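Local coordinates for NADH:ubiquinone oxidoreductase, Na translocating, F subunit (PDB 2R6H), which binds flavin-adenine dinucleotide and is probably the FAD- and NAD-binding part of a ferredoxin-reductase-like oxidoreductase subunit, at residues T85-S90 against P125-S130; V105-P110 against Y131-K136. One frame throughout, in Å; residues are numbered along the deposited sequence.

Interaction 1 of 2, residues T85-S90 against P125-S130; sequences TVRAYS and PGISSS. With FAD (flavin-adenine dinucleotide), chain H.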
loop_
_atom_site.group_PDB
_atom_site.type_symbol
_atom_site.label_atom_id
_atom_site.label_comp_id
_atom_site.label_asym_id
_atom_site.label_seq_id
_atom_site.Cartn_x
_atom_site.Cartn_y
_atom_site.Cartn_z
ATOM N N THR A 85 12.397 17.592 -6.306
ATOM C CA THR A 85 10.989 17.287 -6.557
ATOM C C THR A 85 10.256 16.802 -5.312
ATOM O O THR A 85 10.838 16.638 -4.251
ATOM C CB THR A 85 10.819 16.244 -7.684
ATOM O OG1 THR A 85 9.446 16.210 -8.103
ATOM C CG2 THR A 85 11.253 14.861 -7.211
ATOM N N VAL A 86 8.965 16.572 -5.459
ATOM C CA VAL A 86 8.115 16.244 -4.333
ATOM C C VAL A 86 7.241 15.042 -4.711
ATOM O O VAL A 86 6.840 14.896 -5.866
ATOM C CB VAL A 86 7.256 17.488 -3.936
ATOM C CG1 VAL A 86 6.357 17.196 -2.745
ATOM C CG2 VAL A 86 8.155 18.663 -3.620
ATOM N N ARG A 87 6.951 14.164 -3.763
ATOM C CA ARG A 87 6.183 12.975 -4.115
ATOM C C ARG A 87 5.212 12.550 -3.030
ATOM O O ARG A 87 5.462 12.751 -1.836
ATOM C CB ARG A 87 7.106 11.812 -4.474
ATOM C CG ARG A 87 6.422 10.763 -5.309
ATOM C CD ARG A 87 6.001 11.314 -6.659
ATOM N NE ARG A 87 7.037 11.137 -7.675
ATOM C CZ ARG A 87 7.764 12.121 -8.202
ATOM N NH1 ARG A 87 8.691 11.848 -9.117
ATOM N NH2 ARG A 87 7.571 13.379 -7.824
ATOM N N ALA A 88 4.109 11.942 -3.458
ATOM C CA ALA A 88 3.019 11.593 -2.551
ATOM C C ALA A 88 3.127 10.181 -1.948
ATOM O O ALA A 88 3.315 9.199 -2.673
ATOM C CB ALA A 88 1.679 11.763 -3.261
ATOM N N TYR A 89 3.003 10.088 -0.624
ATOM C CA TYR A 89 2.888 8.788 0.029
ATOM C C TYR A 89 1.806 8.800 1.112
ATOM O O TYR A 89 1.726 9.740 1.909
ATOM C CB TYR A 89 4.255 8.288 0.536
ATOM C CG TYR A 89 5.209 8.076 -0.618
ATOM C CD1 TYR A 89 5.138 6.933 -1.395
ATOM C CD2 TYR A 89 6.139 9.041 -0.963
ATOM C CE1 TYR A 89 5.980 6.748 -2.478
ATOM C CE2 TYR A 89 6.987 8.867 -2.035
ATOM C CZ TYR A 89 6.904 7.719 -2.796
ATOM O OH TYR A 89 7.746 7.547 -3.877
ATOM N N SER A 90 0.964 7.762 1.102
ATOM C CA SER A 90 -0.183 7.655 1.999
ATOM C C SER A 90 0.244 7.220 3.392
ATOM O O SER A 90 1.108 6.361 3.513
ATOM C CB SER A 90 -1.170 6.625 1.451
ATOM O OG SER A 90 -1.881 7.129 0.339
ATOM N N PRO A 125 14.550 4.293 -13.574
ATOM C CA PRO A 125 13.667 3.871 -12.483
ATOM C C PRO A 125 13.046 5.099 -11.839
ATOM O O PRO A 125 13.381 6.225 -12.221
ATOM C CB PRO A 125 14.617 3.181 -11.499
ATOM C CG PRO A 125 15.838 2.854 -12.292
ATOM C CD PRO A 125 15.953 3.933 -13.325
ATOM N N GLY A 126 12.158 4.877 -10.876
ATOM C CA GLY A 126 11.446 5.954 -10.208
ATOM C C GLY A 126 12.335 6.820 -9.341
ATOM O O GLY A 126 12.901 6.333 -8.366
ATOM N N ILE A 127 12.450 8.104 -9.680
ATOM C CA ILE A 127 13.414 8.965 -9.002
ATOM C C ILE A 127 13.092 9.129 -7.520
ATOM O O ILE A 127 13.975 9.399 -6.718
ATOM C CB ILE A 127 13.589 10.362 -9.682
ATOM C CG1 ILE A 127 12.460 11.295 -9.292
ATOM C CG2 ILE A 127 13.700 10.260 -11.194
ATOM C CD1 ILE A 127 12.821 12.172 -8.140
ATOM N N SER A 128 11.834 8.960 -7.149
ATOM C CA SER A 128 11.467 9.108 -5.754
ATOM C C SER A 128 11.603 7.801 -4.985
ATOM O O SER A 128 12.363 7.700 -4.020
ATOM C CB SER A 128 10.048 9.643 -5.634
ATOM O OG SER A 128 9.612 9.574 -4.290
ATOM N N SER A 129 10.854 6.794 -5.401
ATOM C CA SER A 129 10.949 5.509 -4.739
ATOM C C SER A 129 12.420 5.074 -4.603
ATOM O O SER A 129 12.815 4.553 -3.562
ATOM C CB SER A 129 10.118 4.462 -5.468
ATOM O OG SER A 129 10.662 4.213 -6.747
ATOM N N SER A 130 13.230 5.321 -5.636
ATOM C CA SER A 130 14.631 4.901 -5.631
ATOM C C SER A 130 15.426 5.602 -4.547
ATOM O O SER A 130 16.354 5.015 -4.003
ATOM C CB SER A 130 15.310 5.124 -6.987
ATOM O OG SER A 130 14.697 4.367 -8.011
HETATM P PA FAD H . 8.774 8.052 -11.208
HETATM O O1A FAD H . 7.569 8.970 -11.035
HETATM O O2A FAD H . 10.073 8.777 -11.574
HETATM O O5B FAD H . 8.464 6.903 -12.315
HETATM C C5B FAD H . 7.451 5.935 -12.086
HETATM C C4B FAD H . 7.653 4.731 -12.998
HETATM O O4B FAD H . 7.600 5.140 -14.352
HETATM C C3B FAD H . 9.004 4.068 -12.780
HETATM O O3B FAD H . 8.805 2.683 -12.635
HETATM C C2B FAD H . 9.796 4.331 -14.043
HETATM O O2B FAD H . 10.562 3.198 -14.385
HETATM C C1B FAD H . 8.698 4.592 -15.069
HETATM N N9A FAD H . 9.113 5.458 -16.209
HETATM C C8A FAD H . 9.761 6.675 -16.169
HETATM N N7A FAD H . 9.936 7.117 -17.442
HETATM C C5A FAD H . 9.407 6.201 -18.301
HETATM C C6A FAD H . 9.309 6.139 -19.699
HETATM N N6A FAD H . 9.872 7.075 -20.462
HETATM N N1A FAD H . 8.696 5.047 -20.300
HETATM C C2A FAD H . 8.181 4.019 -19.525
HETATM N N3A FAD H . 8.280 4.082 -18.142
HETATM C C4A FAD H . 8.884 5.153 -17.538
HETATM N N1 FAD H . 3.085 5.072 -3.771
HETATM C C2 FAD H . 3.468 4.227 -2.763
HETATM O O2 FAD H . 4.352 3.414 -2.996
HETATM N N3 FAD H . 2.857 4.305 -1.520
HETATM C C4 FAD H . 1.855 5.239 -1.268
HETATM O O4 FAD H . 1.277 5.355 -0.174
HETATM C C4X FAD H . 1.481 6.087 -2.296
HETATM N N5 FAD H . 0.491 7.015 -2.056
HETATM C C5X FAD H . 0.109 7.853 -3.085
HETATM C C6 FAD H . -0.900 8.778 -2.840
HETATM C C7 FAD H . -1.313 9.649 -3.841
HETATM C C7M FAD H . -2.404 10.638 -3.531
HETATM C C8 FAD H . -0.704 9.580 -5.096
HETATM C C8M FAD H . -1.132 10.499 -6.194
HETATM C C9 FAD H . 0.301 8.650 -5.334
HETATM C C9A FAD H . 0.718 7.781 -4.336
HETATM N N10 FAD H . 1.716 6.848 -4.567
HETATM C C10 FAD H . 2.093 6.002 -3.548
HETATM C "C1'" FAD H . 2.551 6.846 -5.813
HETATM C "C2'" FAD H . 3.809 7.656 -5.543
HETATM O "O2'" FAD H . 3.442 8.981 -5.250
HETATM C "C3'" FAD H . 4.764 7.662 -6.731
HETATM O "O3'" FAD H . 4.070 7.842 -7.944
HETATM C "C4'" FAD H . 5.568 6.375 -6.743
HETATM O "O4'" FAD H . 6.423 6.431 -5.633
HETATM C "C5'" FAD H . 6.421 6.266 -7.994
HETATM O "O5'" FAD H . 7.028 7.516 -8.223
HETATM P P FAD H . 8.621 7.608 -8.422
HETATM O O1P FAD H . 9.086 9.038 -8.282
HETATM O O2P FAD H . 9.314 6.676 -7.461
HETATM O O3P FAD H . 8.864 7.092 -9.910
#
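The Tyr89 ring overlaps the ribityl chain of FAD, with FAD O2' over one of its faces. FAD O2 and Ser128 OG lie at the ring edge, in plane. CG is anti to the carbonyl carbon (chi1 -63°), and this torsion carries the ring from strand 85-90 toward Ser128. At its tip, Tyr89 OH is hydrogen-bonded to Ser128 OG at 2.8 Å. The same Tyr89 hydroxyl also lies 2.5 Å from FAD O4'.

Arg87 reaches the pyrophosphate. CG is anti to the backbone N, and the chain then bends at chi2 and chi3. Arg87 NE and NH1 both donate to FAD O1P, each at 3.0 Å, with the oxygen near the edge of the guanidinium. Ser128 N also donates to FAD O1P, and Ser128 CB lies over one guanidinium face. The position of FAD O1P is less sure, so these bonds are approximate. Arg87 NH2 turns back to donate to Val86 O at 2.6 Å, which helps fix the rotation of the group. Beyond it, Thr85 CG2 and Ile127 CD1 meet tip to tip.

Residues 127-129 supply further N-H groups. Ile127 N donates to FAD O2A at 3.1 Å. Ser129 N donates to FAD O2P at 2.6 Å in a fairly straight hydrogen bond (163°). Ser129 OG is hydrogen-bonded to FAD O2P and also accepts from Ala108 N. At the strand end, Ala88 O accepts from FAD O2', and Ser90 N donates to FAD O4 at 2.7 Å.

Arg87 to Ser90 match the RxYS motif of ferredoxin-reductase-like flavoproteins. One arginine and three successive backbone N-H groups face the pyrophosphate. The cationic group and the N-terminal helix end would together probably offset its negative charge.

Interaction 2 of 2, residues V105-P110 against Y131-K136; sequences VRIATP and YIFSLK. With FAD (flavin-adenine dinucleotide), chain H.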
loop_
_atom_site.group_PDB
_atom_site.type_symbol
_atom_site.label_atom_id
_atom_site.label_comp_id
_atom_site.label_asym_id
_atom_site.label_seq_id
_atom_site.Cartn_x
_atom_site.Cartn_y
_atom_site.Cartn_z
ATOM N N VAL A 105 6.345 1.961 0.696
ATOM C CA VAL A 105 6.865 2.419 -0.579
ATOM C C VAL A 105 7.210 1.297 -1.536
ATOM O O VAL A 105 8.071 0.477 -1.238
ATOM C CB VAL A 105 8.101 3.245 -0.367
ATOM C CG1 VAL A 105 8.556 3.825 -1.670
ATOM C CG2 VAL A 105 7.796 4.342 0.601
ATOM N N ARG A 106 6.529 1.270 -2.681
ATOM C CA ARG A 106 6.838 0.353 -3.775
ATOM C C ARG A 106 7.975 0.943 -4.605
ATOM O O ARG A 106 7.861 2.047 -5.143
ATOM C CB ARG A 106 5.593 0.167 -4.649
ATOM C CG ARG A 106 5.768 -0.650 -5.940
ATOM C CD ARG A 106 5.801 -2.135 -5.631
ATOM N NE ARG A 106 5.392 -3.007 -6.734
ATOM C CZ ARG A 106 6.226 -3.518 -7.642
ATOM N NH1 ARG A 106 7.525 -3.221 -7.598
ATOM N NH2 ARG A 106 5.761 -4.315 -8.607
ATOM N N ILE A 107 9.084 0.221 -4.702
ATOM C CA ILE A 107 10.194 0.658 -5.547
ATOM C C ILE A 107 9.809 0.584 -7.032
ATOM O O ILE A 107 9.502 -0.492 -7.564
ATOM C CB ILE A 107 11.444 -0.183 -5.298
ATOM C CG1 ILE A 107 12.598 0.349 -6.118
ATOM C CG2 ILE A 107 11.193 -1.624 -5.658
ATOM C CD1 ILE A 107 13.184 1.592 -5.579
ATOM N N ALA A 108 9.809 1.728 -7.705
ATOM C CA ALA A 108 9.318 1.781 -9.072
ATOM C C ALA A 108 10.400 1.354 -10.048
ATOM O O ALA A 108 11.043 2.204 -10.671
ATOM C CB ALA A 108 8.838 3.155 -9.398
ATOM N N THR A 109 10.603 0.041 -10.175
ATOM C CA THR A 109 11.516 -0.503 -11.171
ATOM C C THR A 109 10.981 -0.172 -12.547
ATOM O O THR A 109 9.783 -0.035 -12.724
ATOM C CB THR A 109 11.584 -2.024 -11.079
ATOM O OG1 THR A 109 10.312 -2.569 -11.437
ATOM C CG2 THR A 109 11.913 -2.467 -9.677
ATOM N N PRO A 110 11.865 -0.063 -13.536
ATOM C CA PRO A 110 11.431 0.200 -14.912
ATOM C C PRO A 110 10.652 -0.980 -15.485
ATOM O O PRO A 110 10.511 -2.004 -14.821
ATOM C CB PRO A 110 12.756 0.364 -15.674
ATOM C CG PRO A 110 13.797 0.596 -14.629
ATOM C CD PRO A 110 13.329 -0.150 -13.422
ATOM N N TYR A 131 15.079 6.849 -4.231
ATOM C CA TYR A 131 15.804 7.594 -3.200
ATOM C C TYR A 131 15.383 7.077 -1.844
ATOM O O TYR A 131 16.229 6.780 -1.005
ATOM C CB TYR A 131 15.569 9.112 -3.290
ATOM C CG TYR A 131 16.187 9.912 -2.149
ATOM C CD1 TYR A 131 17.565 10.102 -2.060
ATOM C CD2 TYR A 131 15.393 10.485 -1.165
ATOM C CE1 TYR A 131 18.132 10.838 -1.022
ATOM C CE2 TYR A 131 15.951 11.221 -0.117
ATOM C CZ TYR A 131 17.314 11.398 -0.052
ATOM O OH TYR A 131 17.851 12.122 0.990
ATOM N N ILE A 132 14.078 6.956 -1.633
ATOM C CA ILE A 132 13.586 6.455 -0.358
ATOM C C ILE A 132 14.213 5.108 -0.032
ATOM O O ILE A 132 14.674 4.885 1.085
ATOM C CB ILE A 132 12.061 6.340 -0.339
ATOM C CG1 ILE A 132 11.446 7.744 -0.354
ATOM C CG2 ILE A 132 11.620 5.578 0.886
ATOM C CD1 ILE A 132 10.022 7.799 -0.849
ATOM N N PHE A 133 14.253 4.219 -1.014
ATOM C CA PHE A 133 14.847 2.911 -0.801
ATOM C C PHE A 133 16.303 2.953 -0.362
ATOM O O PHE A 133 16.821 1.982 0.186
ATOM C CB PHE A 133 14.711 2.045 -2.044
ATOM C CG PHE A 133 13.587 1.070 -1.962
ATOM C CD1 PHE A 133 12.276 1.508 -1.885
ATOM C CD2 PHE A 133 13.838 -0.283 -1.942
ATOM C CE1 PHE A 133 11.241 0.619 -1.797
ATOM C CE2 PHE A 133 12.797 -1.183 -1.852
ATOM C CZ PHE A 133 11.501 -0.729 -1.782
ATOM N N SER A 134 16.979 4.064 -0.600
ATOM C CA SER A 134 18.373 4.136 -0.214
ATOM C C SER A 134 18.501 4.616 1.224
ATOM O O SER A 134 19.591 4.606 1.783
ATOM C CB SER A 134 19.117 5.081 -1.129
ATOM O OG SER A 134 18.727 6.397 -0.817
ATOM N N LEU A 135 17.386 5.017 1.829
ATOM C CA LEU A 135 17.419 5.653 3.147
ATOM C C LEU A 135 17.602 4.696 4.313
ATOM O O LEU A 135 17.139 3.553 4.293
ATOM C CB LEU A 135 16.164 6.468 3.384
ATOM C CG LEU A 135 16.018 7.679 2.487
ATOM C CD1 LEU A 135 14.795 8.444 2.927
ATOM C CD2 LEU A 135 17.266 8.539 2.551
ATOM N N LYS A 136 18.251 5.191 5.358
ATOM C CA LYS A 136 18.699 4.322 6.422
ATOM C C LYS A 136 18.404 4.981 7.750
ATOM O O LYS A 136 18.288 6.202 7.817
ATOM C CB LYS A 136 20.195 4.081 6.259
ATOM C CG LYS A 136 20.588 2.619 6.122
ATOM C CD LYS A 136 21.982 2.503 5.521
ATOM C CE LYS A 136 22.808 1.407 6.201
ATOM N NZ LYS A 136 24.285 1.686 6.145
HETATM P PA FAD H . 8.774 8.052 -11.208
HETATM O O1A FAD H . 7.569 8.970 -11.035
HETATM O O2A FAD H . 10.073 8.777 -11.574
HETATM O O5B FAD H . 8.464 6.903 -12.315
HETATM C C5B FAD H . 7.451 5.935 -12.086
HETATM C C4B FAD H . 7.653 4.731 -12.998
HETATM O O4B FAD H . 7.600 5.140 -14.352
HETATM C C3B FAD H . 9.004 4.068 -12.780
HETATM O O3B FAD H . 8.805 2.683 -12.635
HETATM C C2B FAD H . 9.796 4.331 -14.043
HETATM O O2B FAD H . 10.562 3.198 -14.385
HETATM C C1B FAD H . 8.698 4.592 -15.069
HETATM N N9A FAD H . 9.113 5.458 -16.209
HETATM C C8A FAD H . 9.761 6.675 -16.169
HETATM N N7A FAD H . 9.936 7.117 -17.442
HETATM C C5A FAD H . 9.407 6.201 -18.301
HETATM C C6A FAD H . 9.309 6.139 -19.699
HETATM N N6A FAD H . 9.872 7.075 -20.462
HETATM N N1A FAD H . 8.696 5.047 -20.300
HETATM C C2A FAD H . 8.181 4.019 -19.525
HETATM N N3A FAD H . 8.280 4.082 -18.142
HETATM C C4A FAD H . 8.884 5.153 -17.538
HETATM N N1 FAD H . 3.085 5.072 -3.771
HETATM C C2 FAD H . 3.468 4.227 -2.763
HETATM O O2 FAD H . 4.352 3.414 -2.996
HETATM N N3 FAD H . 2.857 4.305 -1.520
HETATM C C4 FAD H . 1.855 5.239 -1.268
HETATM O O4 FAD H . 1.277 5.355 -0.174
HETATM C C4X FAD H . 1.481 6.087 -2.296
HETATM N N5 FAD H . 0.491 7.015 -2.056
HETATM C C5X FAD H . 0.109 7.853 -3.085
HETATM C C6 FAD H . -0.900 8.778 -2.840
HETATM C C7 FAD H . -1.313 9.649 -3.841
HETATM C C7M FAD H . -2.404 10.638 -3.531
HETATM C C8 FAD H . -0.704 9.580 -5.096
HETATM C C8M FAD H . -1.132 10.499 -6.194
HETATM C C9 FAD H . 0.301 8.650 -5.334
HETATM C C9A FAD H . 0.718 7.781 -4.336
HETATM N N10 FAD H . 1.716 6.848 -4.567
HETATM C C10 FAD H . 2.093 6.002 -3.548
HETATM C "C1'" FAD H . 2.551 6.846 -5.813
HETATM C "C2'" FAD H . 3.809 7.656 -5.543
HETATM O "O2'" FAD H . 3.442 8.981 -5.250
HETATM C "C3'" FAD H . 4.764 7.662 -6.731
HETATM O "O3'" FAD H . 4.070 7.842 -7.944
HETATM C "C4'" FAD H . 5.568 6.375 -6.743
HETATM O "O4'" FAD H . 6.423 6.431 -5.633
HETATM C "C5'" FAD H . 6.421 6.266 -7.994
HETATM O "O5'" FAD H . 7.028 7.516 -8.223
HETATM P P FAD H . 8.621 7.608 -8.422
HETATM O O1P FAD H . 9.086 9.038 -8.282
HETATM O O2P FAD H . 9.314 6.676 -7.461
HETATM O O3P FAD H . 8.864 7.092 -9.910
#
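Strand 100-106 is an outermost strand of the six-stranded antiparallel sheet, and its exit meets the short helix 127-132. Phe133 carries most of this contact. Ile107 CB sits over one face of its ring, a CH-pi contact 3.6 Å from the centroid and 15° off the normal. Ile107 CG1 is anti to the backbone N, and with chi2 near 75° this brings Ile107 CD1 over the CG side of the same ring. Val105 O lies at the ring edge, in plane, 3.2 Å from Phe133 CE1.

The sheet belongs to the FAD-binding domain of the ferredoxin-reductase type, an antiparallel barrel in this family, and here the helix packs against its strands. Val105 CG2 meets Ile132 CG2 at 4.0 Å, the two side chains crossing obliquely. Phe27 and Tyr89 touch both residues.

A type I turn runs from Ile132 to Leu135, closed by Leu135 N to Ile132 O. Tyr131 O accepts from both N and OG of Ser134. On the other segment, Ala108 centres an inverse gamma turn. The CB of Arg106 points away from 131-136, while Arg106 N donates to FAD O2 at 3.1 Å along an almost straight line (173°).

How the interactions relate
The centres of interactions 1 and 2 lie 8 Å apart, and both contacts use helix 127-132. Interaction 1 uses its early residues and interaction 2 its later ones. Their strands, 85-90 and 100-106, follow each other in the chain and are the two outermost strands of one antiparallel sheet. The segments alternate along the chain: 85-90, 105-110, 125-130, 131-136. The contacts also touch directly. Gly126 N and Ala108 O are probably hydrogen-bonded at 2.9 Å, and Tyr89 CE2 packs on Ile132 CD1. The helix thus lies against residues of both outermost strands, Tyr89 and Val105, and all but 131-136 of these segments reach the same FAD molecule.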